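Local coordinates for protein ulvan Lyase-PL25 (Pseudoalteromonas sp. PLSV, PDB 5UAM) that cleaves ulvan, the sulfated cell-wall polysaccharide of green seaweeds, as a polysaccharide lyase of family 25, at residues N36-H48 with F413-D425. Residues are numbered along the deposited sequence; the frame is centred on the assembly and turned at random.
Sequences NPLAIVQHPAGIH and FAISAFIKDAIPD
Leu38 reaches across to strand 412-415, its CB against the Ile415 carbonyl and its CD1 3.8 Å from Ala414 O, while Ala414 CB packs against Leu38 O. Ile40 runs alongside Ile415, the two side chains pointing the same way with their CD1 atoms meeting. Chi1 of -76° turns Ile40 CG1 away from its own carbonyl carbon, against the Ser416-Ala417 peptide. A water bridges the two segments here: it donates to Ala39 O and Gln42 O and accepts from Ala417 N at 2.9 Å. His43 touches Ala417 only through CB; its ring leads off to stack on Trp224 and bond to Gln166. Beyond the cis peptide before Pro44, Ala45 CB meets Ser416 CB at 3.7 Å, and a second water links Ala45 N to Ala417 O. Direct pairing begins at Gly46, whose O accepts from Lys420 N (3.1 Å). Ile47 lies beside the aliphatic part of Lys420, its CG1 4.0 Å from Lys420 CB. His48 N gives Lys420 O a bond of 2.9 Å, straight at the hydrogen (N-H...O 177°). With CG anti to the backbone N (chi1 -177°), the His48 ring receives Ile423 CG2 over one face, a CH-pi contact 3.9 Å from the centroid, while ND1 bonds to Thr53. Replacing His48 by alanine is likely to leave Ile423 CG2 without the ring it lies over and Thr53 OG1 without its ND1 bond. The pairing joins edge strand 46-49 of one four-stranded antiparallel blade to Lys420, in the 413-425 segment, a blade-to-blade junction of a beta-propeller, with Asn36, which probably binds substrate, at its start.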
loop_
_atom_site.group_PDB
_atom_site.type_symbol
_atom_site.label_atom_id
_atom_site.label_comp_id
_atom_site.label_asym_id
_atom_site.label_seq_id
_atom_site.Cartn_x
_atom_site.Cartn_y
_atom_site.Cartn_z
ATOM N N ASN A 36 2.155 12.669 3.575
ATOM C CA ASN A 36 2.826 11.372 3.467
ATOM C C ASN A 36 2.891 11.058 1.983
ATOM O O ASN A 36 1.857 10.722 1.384
ATOM C CB ASN A 36 2.033 10.268 4.175
ATOM C CG ASN A 36 1.958 10.441 5.638
ATOM O OD1 ASN A 36 2.811 11.069 6.266
ATOM N ND2 ASN A 36 0.913 9.877 6.229
ATOM N N PRO A 37 4.041 11.176 1.319
ATOM C CA PRO A 37 4.027 11.060 -0.141
ATOM C C PRO A 37 3.937 9.647 -0.670
ATOM O O PRO A 37 3.697 9.480 -1.872
ATOM C CB PRO A 37 5.348 11.699 -0.570
ATOM C CG PRO A 37 5.692 12.630 0.526
ATOM C CD PRO A 37 5.209 11.939 1.791
ATOM N N LEU A 38 4.096 8.657 0.209
ATOM C CA LEU A 38 4.170 7.245 -0.125
ATOM C C LEU A 38 3.573 6.458 1.024
ATOM O O LEU A 38 3.561 6.919 2.168
ATOM C CB LEU A 38 5.628 6.794 -0.220
ATOM C CG LEU A 38 6.523 7.478 -1.244
ATOM C CD1 LEU A 38 7.975 7.165 -0.929
ATOM C CD2 LEU A 38 6.160 7.037 -2.637
ATOM N N ALA A 39 3.129 5.227 0.724
ATOM C CA ALA A 39 2.710 4.269 1.748
ATOM C C ALA A 39 2.705 2.880 1.131
ATOM O O ALA A 39 2.537 2.736 -0.075
ATOM C CB ALA A 39 1.314 4.571 2.286
ATOM N N ILE A 40 2.805 1.861 1.977
ATOM C CA ILE A 40 2.833 0.487 1.487
ATOM C C ILE A 40 1.503 0.100 0.863
ATOM O O ILE A 40 1.480 -0.719 -0.064
ATOM C CB ILE A 40 3.276 -0.437 2.634
ATOM C CG1 ILE A 40 4.799 -0.291 2.819
ATOM C CG2 ILE A 40 2.916 -1.891 2.358
ATOM C CD1 ILE A 40 5.330 -0.863 4.082
ATOM N N VAL A 41 0.383 0.678 1.314
ATOM C CA VAL A 41 -0.916 0.227 0.805
ATOM C C VAL A 41 -1.167 0.678 -0.638
ATOM O O VAL A 41 -1.812 -0.052 -1.406
ATOM C CB VAL A 41 -2.055 0.612 1.751
ATOM C CG1 VAL A 41 -2.286 2.088 1.791
ATOM C CG2 VAL A 41 -3.340 -0.144 1.341
ATOM N N GLN A 42 -0.716 1.871 -1.032
ATOM C CA GLN A 42 -0.861 2.320 -2.421
ATOM C C GLN A 42 0.295 1.750 -3.206
ATOM O O GLN A 42 1.383 2.329 -3.240
ATOM C CB GLN A 42 -0.919 3.838 -2.564
ATOM C CG GLN A 42 -2.240 4.468 -2.148
ATOM C CD GLN A 42 -2.316 4.866 -0.685
ATOM O OE1 GLN A 42 -1.337 4.794 0.084
ATOM N NE2 GLN A 42 -3.494 5.316 -0.294
ATOM N N HIS A 43 0.058 0.613 -3.854
ATOM C CA HIS A 43 1.140 -0.095 -4.509
ATOM C C HIS A 43 0.633 -0.753 -5.787
ATOM O O HIS A 43 -0.543 -1.132 -5.882
ATOM C CB HIS A 43 1.726 -1.166 -3.578
ATOM C CG HIS A 43 0.825 -2.334 -3.385
ATOM N ND1 HIS A 43 0.986 -3.518 -4.067
ATOM C CD2 HIS A 43 -0.313 -2.467 -2.667
ATOM C CE1 HIS A 43 0.010 -4.349 -3.740
ATOM N NE2 HIS A 43 -0.799 -3.729 -2.904
ATOM N N PRO A 44 1.510 -0.927 -6.780
ATOM C CA PRO A 44 2.891 -0.416 -6.793
ATOM C C PRO A 44 2.974 1.094 -6.828
ATOM O O PRO A 44 2.181 1.757 -7.511
ATOM C CB PRO A 44 3.452 -0.961 -8.119
ATOM C CG PRO A 44 2.523 -2.001 -8.587
ATOM C CD PRO A 44 1.177 -1.668 -7.996
ATOM N N ALA A 45 3.930 1.649 -6.083
ATOM C CA ALA A 45 4.300 3.033 -6.282
ATOM C C ALA A 45 5.318 3.187 -7.401
ATOM O O ALA A 45 5.413 4.263 -8.002
ATOM C CB ALA A 45 4.857 3.634 -4.980
ATOM N N GLY A 46 6.086 2.140 -7.681
ATOM C CA GLY A 46 7.040 2.157 -8.768
ATOM C C GLY A 46 7.133 0.777 -9.379
ATOM O O GLY A 46 6.797 -0.233 -8.750
ATOM N N ILE A 47 7.633 0.749 -10.617
ATOM C CA ILE A 47 7.689 -0.452 -11.447
ATOM C C ILE A 47 8.957 -0.386 -12.277
ATOM O O ILE A 47 9.259 0.653 -12.873
ATOM C CB ILE A 47 6.485 -0.545 -12.405
ATOM C CG1 ILE A 47 5.181 -0.542 -11.608
ATOM C CG2 ILE A 47 6.629 -1.760 -13.309
ATOM C CD1 ILE A 47 3.925 -0.553 -12.471
ATOM N N HIS A 48 9.689 -1.492 -12.337
ATOM C CA HIS A 48 10.845 -1.599 -13.218
ATOM C C HIS A 48 10.462 -2.371 -14.472
ATOM O O HIS A 48 9.884 -3.458 -14.387
ATOM C CB HIS A 48 11.994 -2.315 -12.527
ATOM C CG HIS A 48 13.224 -2.392 -13.366
ATOM N ND1 HIS A 48 14.120 -1.350 -13.450
ATOM C CD2 HIS A 48 13.676 -3.353 -14.205
ATOM C CE1 HIS A 48 15.094 -1.685 -14.285
ATOM N NE2 HIS A 48 14.849 -2.897 -14.751
ATOM N N PHE A 413 10.549 8.747 7.924
ATOM C CA PHE A 413 10.385 8.267 6.561
ATOM C C PHE A 413 8.990 7.703 6.334
ATOM O O PHE A 413 8.451 6.973 7.172
ATOM C CB PHE A 413 11.371 7.140 6.215
ATOM C CG PHE A 413 12.824 7.551 6.146
ATOM C CD1 PHE A 413 13.195 8.826 5.721
ATOM C CD2 PHE A 413 13.824 6.651 6.438
ATOM C CE1 PHE A 413 14.527 9.195 5.631
ATOM C CE2 PHE A 413 15.171 7.010 6.391
ATOM C CZ PHE A 413 15.532 8.278 5.957
ATOM N N ALA A 414 8.430 8.022 5.185
ATOM C CA ALA A 414 7.344 7.264 4.586
ATOM C C ALA A 414 7.959 6.401 3.500
ATOM O O ALA A 414 8.840 6.872 2.771
ATOM C CB ALA A 414 6.312 8.219 3.981
ATOM N N ILE A 415 7.478 5.165 3.361
ATOM C CA ILE A 415 8.042 4.233 2.385
ATOM C C ILE A 415 6.961 3.621 1.516
ATOM O O ILE A 415 5.790 3.520 1.901
ATOM C CB ILE A 415 8.886 3.123 3.035
ATOM C CG1 ILE A 415 8.101 2.364 4.112
ATOM C CG2 ILE A 415 10.164 3.752 3.634
ATOM C CD1 ILE A 415 8.783 1.053 4.525
ATOM N N SER A 416 7.362 3.218 0.314
ATOM C CA SER A 416 6.528 2.398 -0.550
ATOM C C SER A 416 6.733 0.914 -0.251
ATOM O O SER A 416 7.676 0.506 0.428
ATOM C CB SER A 416 6.885 2.621 -2.020
ATOM O OG SER A 416 8.170 2.105 -2.349
ATOM N N ALA A 417 5.853 0.104 -0.819
ATOM C CA ALA A 417 6.145 -1.311 -0.966
ATOM C C ALA A 417 7.314 -1.480 -1.933
ATOM O O ALA A 417 7.667 -0.566 -2.692
ATOM C CB ALA A 417 4.921 -2.052 -1.506
ATOM N N PHE A 418 7.925 -2.661 -1.926
ATOM C CA PHE A 418 8.962 -2.923 -2.906
ATOM C C PHE A 418 8.438 -2.710 -4.322
ATOM O O PHE A 418 7.308 -3.100 -4.655
ATOM C CB PHE A 418 9.502 -4.337 -2.772
ATOM C CG PHE A 418 10.442 -4.542 -1.606
ATOM C CD1 PHE A 418 11.614 -3.820 -1.510
ATOM C CD2 PHE A 418 10.186 -5.514 -0.637
ATOM C CE1 PHE A 418 12.482 -4.029 -0.460
ATOM C CE2 PHE A 418 11.051 -5.710 0.416
ATOM C CZ PHE A 418 12.200 -4.977 0.496
ATOM N N ILE A 419 9.292 -2.114 -5.146
ATOM C CA ILE A 419 9.003 -1.847 -6.549
ATOM C C ILE A 419 8.757 -3.135 -7.307
ATOM O O ILE A 419 9.452 -4.150 -7.121
ATOM C CB ILE A 419 10.187 -1.057 -7.117
ATOM C CG1 ILE A 419 10.090 0.351 -6.534
ATOM C CG2 ILE A 419 10.244 -1.049 -8.639
ATOM C CD1 ILE A 419 11.238 1.203 -6.840
ATOM N N LYS A 420 7.744 -3.106 -8.177
ATOM C CA LYS A 420 7.414 -4.271 -8.978
ATOM C C LYS A 420 8.574 -4.623 -9.897
ATOM O O LYS A 420 9.072 -3.783 -10.643
ATOM C CB LYS A 420 6.142 -4.025 -9.803
ATOM C CG LYS A 420 5.795 -5.171 -10.785
ATOM C CD LYS A 420 4.529 -4.912 -11.563
ATOM C CE LYS A 420 4.350 -5.923 -12.694
ATOM N NZ LYS A 420 4.297 -7.317 -12.193
ATOM N N ASP A 421 8.993 -5.890 -9.867
ATOM C CA ASP A 421 10.081 -6.368 -10.707
ATOM C C ASP A 421 11.376 -5.596 -10.461
ATOM O O ASP A 421 12.214 -5.453 -11.362
ATOM C CB ASP A 421 9.689 -6.369 -12.178
ATOM C CG ASP A 421 8.573 -7.349 -12.467
ATOM O OD1 ASP A 421 8.549 -8.456 -11.862
ATOM O OD2 ASP A 421 7.699 -7.043 -13.305
ATOM N N ALA A 422 11.570 -5.140 -9.225
ATOM C CA ALA A 422 12.742 -4.344 -8.901
ATOM C C ALA A 422 14.034 -5.087 -9.215
ATOM O O ALA A 422 14.136 -6.313 -9.086
ATOM C CB ALA A 422 12.739 -4.025 -7.419
ATOM N N ILE A 423 15.033 -4.308 -9.610
ATOM C CA ILE A 423 16.418 -4.767 -9.699
ATOM C C ILE A 423 17.142 -4.278 -8.446
ATOM O O ILE A 423 16.647 -3.377 -7.743
ATOM C CB ILE A 423 17.088 -4.301 -11.003
ATOM C CG1 ILE A 423 17.081 -2.767 -11.135
ATOM C CG2 ILE A 423 16.395 -4.949 -12.186
ATOM C CD1 ILE A 423 17.968 -2.263 -12.252
ATOM N N PRO A 424 18.314 -4.836 -8.140
ATOM C CA PRO A 424 18.943 -4.538 -6.842
ATOM C C PRO A 424 19.188 -3.064 -6.596
ATOM O O PRO A 424 19.083 -2.622 -5.442
ATOM C CB PRO A 424 20.239 -5.349 -6.893
ATOM C CG PRO A 424 19.915 -6.519 -7.777
ATOM C CD PRO A 424 18.965 -5.962 -8.825
ATOM N N ASP A 425 19.475 -2.275 -7.633
ATOM C CA ASP A 425 19.773 -0.862 -7.416
ATOM C C ASP A 425 18.552 -0.003 -7.102
ATOM O O ASP A 425 18.725 1.136 -6.647
ATOM C CB ASP A 425 20.461 -0.264 -8.649
ATOM C CG ASP A 425 21.929 -0.645 -8.751
ATOM O OD1 ASP A 425 22.460 -1.277 -7.806
ATOM O OD2 ASP A 425 22.555 -0.298 -9.785
HETATM O O HOH W 1 3.719 1.433 -2.173
HETATM O O HOH W 2 5.978 -0.076 -5.050
HETATM O O HOH W 3 7.659 -4.903 -14.846
#